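ORF98 PTP-2 (Cydia pomonella granulosis virus, PDB 6I28) probably acts as a dual-specificity protein phosphatase, removing phosphate from tyrosine and from serine or threonine of protein substrates such as MAP kinases. Local coordinates at residues G107-Y117 / A139-L150. Sequence-based numbering, arbitrary orientation.
Sequences GVSRSATLAIY and AVHPSEHFVELL
Thr113 lies across the base of Phe146 at about a right angle, its OG1 3.2 Å from Phe146 CB. The contact belongs to the dual-specificity phosphatase fold: residues 107-110 end the CX5R phosphate-binding loop, opened by Cys104 and closed by Arg110, the first residue of helix 110-117, which runs nearly parallel to helix 144-150 (15°), axes 10.4 Å apart. Thr113 OG1 sits beside its backbone N (chi1 -71°), from where it donates to Ser109 O, which also accepts from Thr113 N; CG2 is thereby turned to Phe146 CB and Leu150 CD2. Arg110 CG approaches the far end of the Phe146 ring, while its guanidinium continues to Asp47 and the carbonyl of Cys69. Leu150 CD1 packs on Ile116 CG2 at 3.7 Å and Pro142 CG on Ile116 CD1 at 4.0 Å, with Tyr127 of helix 127-137 beside all three. Ahead of the helices, the backbone hydrogen bond from His141 N to Val108 O (2.8 Å) links the segments. Ser109 OG, anti to its amide nitrogen (chi1 -177°), reaches the edge of the Phe146 ring in plane; it and Ser143 OG are each hydrogen-bonded to Asp71, and Ser143 N donates a nearly straight hydrogen bond to Ser109 OG (3.0 Å).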
ATOM      1  N   GLY A 107      -5.142   6.788   5.446  1.00 29.10           N
ATOM      2  CA  GLY A 107      -5.356   6.101   4.196  1.00 30.16           C
ATOM      3  C   GLY A 107      -5.267   6.954   2.944  1.00 30.55           C
ATOM      4  O   GLY A 107      -5.905   6.599   1.942  1.00 31.01           O
ATOM      5  N   VAL A 108      -4.483   8.039   2.966  1.00 30.64           N
ATOM      6  CA  VAL A 108      -4.348   8.903   1.786  1.00 31.00           C
ATOM      7  C   VAL A 108      -2.906   9.095   1.341  1.00 30.47           C
ATOM      8  O   VAL A 108      -2.695   9.579   0.209  1.00 32.09           O
ATOM      9  CB  VAL A 108      -5.017  10.276   2.009  1.00 33.97           C
ATOM     10  CG1 VAL A 108      -6.567  10.135   2.244  1.00 35.33           C
ATOM     11  CG2 VAL A 108      -4.339  11.066   3.143  1.00 35.25           C
ATOM     12  N   SER A 109      -1.892   8.786   2.154  1.00 28.41           N
ATOM     13  CA  SER A 109      -0.503   9.063   1.782  1.00 26.71           C
ATOM     14  C   SER A 109       0.406   7.834   1.949  1.00 25.00           C
ATOM     15  O   SER A 109       0.767   7.200   0.949  1.00 23.63           O
ATOM     16  CB  SER A 109       0.007  10.252   2.595  1.00 29.72           C
ATOM     17  OG  SER A 109       1.333  10.595   2.206  1.00 29.40           O
ATOM     18  N   ARG A 110       0.746   7.438   3.182  1.00 22.64           N
ATOM     19  CA  ARG A 110       1.637   6.288   3.344  1.00 22.39           C
ATOM     20  C   ARG A 110       1.089   5.048   2.638  1.00 23.62           C
ATOM     21  O   ARG A 110       1.743   4.475   1.760  1.00 22.99           O
ATOM     22  CB  ARG A 110       1.847   5.962   4.828  1.00 24.60           C
ATOM     23  CG  ARG A 110       3.109   6.547   5.445  1.00 27.92           C
ATOM     24  CD  ARG A 110       3.211   6.425   6.933  1.00 29.09           C
ATOM     25  NE  ARG A 110       2.142   7.146   7.592  1.00 31.84           N
ATOM     26  CZ  ARG A 110       2.059   7.393   8.887  1.00 34.07           C
ATOM     27  NH1 ARG A 110       3.011   6.999   9.720  1.00 34.07           N
ATOM     28  NH2 ARG A 110       1.011   8.061   9.342  1.00 35.72           N
ATOM     29  N   SER A 111      -0.102   4.583   3.065  1.00 21.32           N
ATOM     30  CA  SER A 111      -0.696   3.356   2.507  1.00 19.12           C
ATOM     31  C   SER A 111      -0.946   3.515   1.013  1.00 20.61           C
ATOM     32  O   SER A 111      -0.656   2.595   0.211  1.00 20.02           O
ATOM     33  CB  SER A 111      -1.997   3.021   3.246  1.00 19.75           C
ATOM     34  OG  SER A 111      -2.889   4.140   3.213  1.00 18.31           O
ATOM     35  N   ALA A 112      -1.425   4.707   0.610  1.00 20.58           N
ATOM     36  CA  ALA A 112      -1.698   4.943  -0.806  1.00 22.57           C
ATOM     37  C   ALA A 112      -0.427   4.855  -1.650  1.00 22.44           C
ATOM     38  O   ALA A 112      -0.457   4.370  -2.787  1.00 20.52           O
ATOM     39  CB  ALA A 112      -2.348   6.304  -1.006  1.00 23.31           C
ATOM     40  N   THR A 113       0.701   5.306  -1.099  1.00 19.87           N
ATOM     41  CA  THR A 113       1.976   5.223  -1.793  1.00 20.02           C
ATOM     42  C   THR A 113       2.351   3.784  -2.114  1.00 17.40           C
ATOM     43  O   THR A 113       2.741   3.453  -3.236  1.00 18.30           O
ATOM     44  CB  THR A 113       3.036   5.932  -0.960  1.00 20.07           C
ATOM     45  OG1 THR A 113       2.800   7.361  -1.011  1.00 20.70           O
ATOM     46  CG2 THR A 113       4.484   5.701  -1.486  1.00 21.43           C
ATOM     47  N   LEU A 114       2.231   2.876  -1.140  1.00 17.25           N
ATOM     48  CA  LEU A 114       2.537   1.480  -1.438  1.00 18.88           C
ATOM     49  C   LEU A 114       1.570   0.857  -2.434  1.00 18.38           C
ATOM     50  O   LEU A 114       2.001   0.054  -3.284  1.00 18.90           O
ATOM     51  CB  LEU A 114       2.579   0.651  -0.153  1.00 16.45           C
ATOM     52  CG  LEU A 114       2.882  -0.852  -0.232  1.00 16.89           C
ATOM     53  CD1 LEU A 114       4.201  -1.085  -0.925  1.00 16.17           C
ATOM     54  CD2 LEU A 114       2.854  -1.497   1.163  1.00 16.25           C
ATOM     55  N   ALA A 115       0.272   1.148  -2.311  1.00 18.32           N
ATOM     56  CA  ALA A 115      -0.702   0.624  -3.267  1.00 18.57           C
ATOM     57  C   ALA A 115      -0.385   1.091  -4.676  1.00 19.17           C
ATOM     58  O   ALA A 115      -0.373   0.280  -5.623  1.00 19.34           O
ATOM     59  CB  ALA A 115      -2.099   1.037  -2.848  1.00 18.24           C
ATOM     60  N   ILE A 116      -0.055   2.372  -4.830  1.00 19.18           N
ATOM     61  CA  ILE A 116       0.225   2.929  -6.148  1.00 19.93           C
ATOM     62  C   ILE A 116       1.458   2.256  -6.713  1.00 20.88           C
ATOM     63  O   ILE A 116       1.503   1.908  -7.889  1.00 20.96           O
ATOM     64  CB  ILE A 116       0.380   4.462  -6.064  1.00 20.88           C
ATOM     65  CG1 ILE A 116      -0.958   5.166  -5.786  1.00 22.62           C
ATOM     66  CG2 ILE A 116       1.035   5.042  -7.361  1.00 22.89           C
ATOM     67  CD1 ILE A 116      -0.904   6.708  -5.635  1.00 24.30           C
ATOM     68  N   TYR A 117       2.464   2.024  -5.873  1.00 17.90           N
ATOM     69  CA  TYR A 117       3.701   1.422  -6.348  1.00 19.83           C
ATOM     70  C   TYR A 117       3.478  -0.030  -6.760  1.00 19.62           C
ATOM     71  O   TYR A 117       3.987  -0.479  -7.804  1.00 17.94           O
ATOM     72  CB  TYR A 117       4.761   1.460  -5.251  1.00 21.65           C
ATOM     73  CG  TYR A 117       6.071   0.799  -5.686  1.00 19.47           C
ATOM     74  CD1 TYR A 117       6.766   1.226  -6.759  1.00 18.96           C
ATOM     75  CD2 TYR A 117       6.578  -0.273  -4.992  1.00 18.03           C
ATOM     76  CE1 TYR A 117       7.979   0.629  -7.164  1.00 17.73           C
ATOM     77  CE2 TYR A 117       7.761  -0.908  -5.345  1.00 17.75           C
ATOM     78  CZ  TYR A 117       8.467  -0.471  -6.436  1.00 17.85           C
ATOM     79  OH  TYR A 117       9.653  -1.069  -6.832  1.00 16.44           O
ATOM     80  N   ALA A 139     -10.085   8.893  -3.026  1.00 37.39           N
ATOM     81  CA  ALA A 139      -9.316  10.132  -3.106  1.00 39.61           C
ATOM     82  C   ALA A 139      -8.069   9.981  -2.244  1.00 40.61           C
ATOM     83  O   ALA A 139      -8.170   9.907  -1.028  1.00 45.47           O
ATOM     84  CB  ALA A 139     -10.145  11.319  -2.648  1.00 40.37           C
ATOM     85  N   VAL A 140      -6.902   9.913  -2.855  1.00 37.65           N
ATOM     86  CA  VAL A 140      -5.634   9.820  -2.141  1.00 33.48           C
ATOM     87  C   VAL A 140      -4.793  11.036  -2.503  1.00 33.44           C
ATOM     88  O   VAL A 140      -5.070  11.744  -3.487  1.00 33.06           O
ATOM     89  CB  VAL A 140      -4.898   8.503  -2.487  1.00 32.89           C
ATOM     90  CG1 VAL A 140      -5.704   7.328  -2.035  1.00 31.37           C
ATOM     91  CG2 VAL A 140      -4.680   8.452  -4.021  1.00 33.63           C
ATOM     92  N   HIS A 141      -3.780  11.298  -1.690  1.00 34.55           N
ATOM     93  CA  HIS A 141      -2.934  12.475  -1.863  1.00 37.94           C
ATOM     94  C   HIS A 141      -1.568  12.199  -1.236  1.00 33.90           C
ATOM     95  O   HIS A 141      -1.286  12.655  -0.118  1.00 31.94           O
ATOM     96  CB  HIS A 141      -3.576  13.717  -1.235  1.00 46.32           C
ATOM     97  CG  HIS A 141      -2.968  15.004  -1.704  1.00 55.44           C
ATOM     98  ND1 HIS A 141      -2.402  15.920  -0.843  1.00 59.43           N
ATOM     99  CD2 HIS A 141      -2.817  15.517  -2.946  1.00 58.91           C
ATOM    100  CE1 HIS A 141      -1.949  16.954  -1.531  1.00 59.19           C
ATOM    101  NE2 HIS A 141      -2.196  16.740  -2.809  1.00 59.28           N
ATOM    102  N   PRO A 142      -0.696  11.473  -1.930  1.00 32.16           N
ATOM    103  CA  PRO A 142       0.627  11.183  -1.370  1.00 32.00           C
ATOM    104  C   PRO A 142       1.422  12.457  -1.158  1.00 32.07           C
ATOM    105  O   PRO A 142       1.410  13.378  -1.987  1.00 32.25           O
ATOM    106  CB  PRO A 142       1.274  10.275  -2.429  1.00 32.91           C
ATOM    107  CG  PRO A 142       0.117   9.672  -3.169  1.00 32.43           C
ATOM    108  CD  PRO A 142      -0.913  10.784  -3.213  1.00 31.26           C
ATOM    109  N   SER A 143       2.098  12.521  -0.026  1.00 33.69           N
ATOM    110  CA  SER A 143       2.981  13.651   0.209  1.00 36.23           C
ATOM    111  C   SER A 143       3.996  13.796  -0.915  1.00 39.21           C
ATOM    112  O   SER A 143       4.389  12.821  -1.555  1.00 37.12           O
ATOM    113  CB  SER A 143       3.711  13.484   1.530  1.00 35.09           C
ATOM    114  OG  SER A 143       2.791  13.181   2.574  1.00 36.00           O
ATOM    115  N   GLU A 144       4.467  15.027  -1.099  1.00 43.76           N
ATOM    116  CA  GLU A 144       5.350  15.311  -2.225  1.00 47.62           C
ATOM    117  C   GLU A 144       6.552  14.371  -2.260  1.00 41.38           C
ATOM    118  O   GLU A 144       6.950  13.903  -3.335  1.00 41.09           O
ATOM    119  CB  GLU A 144       5.833  16.764  -2.186  1.00 59.92           C
ATOM    120  CG  GLU A 144       4.949  17.709  -2.959  1.00 71.88           C
ATOM    121  CD  GLU A 144       5.525  19.122  -3.047  1.00 82.05           C
ATOM    122  OE1 GLU A 144       4.758  20.085  -2.815  1.00 87.12           O
ATOM    123  OE2 GLU A 144       6.736  19.263  -3.352  1.00 85.27           O
ATOM    124  N   HIS A 145       7.164  14.092  -1.103  1.00 38.41           N
ATOM    125  CA  HIS A 145       8.359  13.247  -1.146  1.00 37.14           C
ATOM    126  C   HIS A 145       8.028  11.803  -1.515  1.00 34.24           C
ATOM    127  O   HIS A 145       8.879  11.091  -2.073  1.00 34.19           O
ATOM    128  CB  HIS A 145       9.136  13.305   0.176  1.00 39.57           C
ATOM    129  CG  HIS A 145       8.462  12.631   1.325  1.00 41.72           C
ATOM    130  ND1 HIS A 145       7.389  13.194   1.994  1.00 43.04           N
ATOM    131  CD2 HIS A 145       8.733  11.468   1.961  1.00 42.04           C
ATOM    132  CE1 HIS A 145       7.016  12.395   2.979  1.00 43.29           C
ATOM    133  NE2 HIS A 145       7.803  11.331   2.968  1.00 43.62           N
ATOM    134  N   PHE A 146       6.816  11.336  -1.220  1.00 32.14           N
ATOM    135  CA  PHE A 146       6.423  10.011  -1.715  1.00 30.51           C
ATOM    136  C   PHE A 146       6.198  10.042  -3.228  1.00 30.91           C
ATOM    137  O   PHE A 146       6.467   9.055  -3.916  1.00 29.97           O
ATOM    138  CB  PHE A 146       5.168   9.483  -1.028  1.00 29.25           C
ATOM    139  CG  PHE A 146       5.368   9.127   0.400  1.00 28.83           C
ATOM    140  CD1 PHE A 146       6.525   8.493   0.829  1.00 27.86           C
ATOM    141  CD2 PHE A 146       4.378   9.365   1.319  1.00 29.05           C
ATOM    142  CE1 PHE A 146       6.697   8.222   2.172  1.00 28.67           C
ATOM    143  CE2 PHE A 146       4.551   9.036   2.670  1.00 29.91           C
ATOM    144  CZ  PHE A 146       5.707   8.441   3.071  1.00 28.24           C
ATOM    145  N   VAL A 147       5.657  11.155  -3.754  1.00 31.43           N
ATOM    146  CA  VAL A 147       5.509  11.298  -5.209  1.00 32.95           C
ATOM    147  C   VAL A 147       6.864  11.234  -5.894  1.00 35.10           C
ATOM    148  O   VAL A 147       7.027  10.547  -6.911  1.00 33.85           O
ATOM    149  CB  VAL A 147       4.768  12.605  -5.541  1.00 34.06           C
ATOM    150  CG1 VAL A 147       4.805  12.853  -7.059  1.00 33.43           C
ATOM    151  CG2 VAL A 147       3.339  12.585  -5.031  1.00 34.99           C
ATOM    152  N   GLU A 148       7.869  11.918  -5.346  1.00 38.24           N
ATOM    153  CA  GLU A 148       9.189  11.837  -5.963  1.00 42.59           C
ATOM    154  C   GLU A 148       9.792  10.437  -5.795  1.00 36.94           C
ATOM    155  O   GLU A 148      10.475   9.943  -6.690  1.00 34.84           O
ATOM    156  CB  GLU A 148      10.114  12.910  -5.385  1.00 55.86           C
ATOM    157  CG  GLU A 148       9.734  14.337  -5.776  1.00 66.28           C
ATOM    158  CD  GLU A 148       9.609  14.567  -7.301  1.00 75.27           C
ATOM    159  OE1 GLU A 148      10.548  14.193  -8.059  1.00 78.08           O
ATOM    160  OE2 GLU A 148       8.565  15.126  -7.734  1.00 76.26           O
ATOM    161  N   LEU A 149       9.530   9.770  -4.675  1.00 32.96           N
ATOM    162  CA  LEU A 149      10.025   8.406  -4.483  1.00 29.96           C
ATOM    163  C   LEU A 149       9.547   7.491  -5.597  1.00 27.01           C
ATOM    164  O   LEU A 149      10.342   6.749  -6.189  1.00 27.47           O
ATOM    165  CB  LEU A 149       9.576   7.869  -3.132  1.00 31.09           C
ATOM    166  CG  LEU A 149       9.728   6.387  -2.841  1.00 31.09           C
ATOM    167  CD1 LEU A 149      11.139   6.033  -2.683  1.00 29.58           C
ATOM    168  CD2 LEU A 149       9.004   6.016  -1.550  1.00 32.96           C
ATOM    169  N   LEU A 150       8.235   7.539  -5.891  1.00 25.29           N
ATOM    170  CA  LEU A 150       7.609   6.656  -6.855  1.00 24.25           C
ATOM    171  C   LEU A 150       8.028   6.992  -8.273  1.00 26.18           C
ATOM    172  O   LEU A 150       8.340   6.097  -9.079  1.00 26.11           O
ATOM    173  CB  LEU A 150       6.093   6.753  -6.710  1.00 25.63           C
ATOM    174  CG  LEU A 150       5.510   6.298  -5.381  1.00 28.70           C
ATOM    175  CD1 LEU A 150       4.040   6.048  -5.488  1.00 30.37           C
ATOM    176  CD2 LEU A 150       6.215   5.056  -5.016  1.00 33.07           C
TER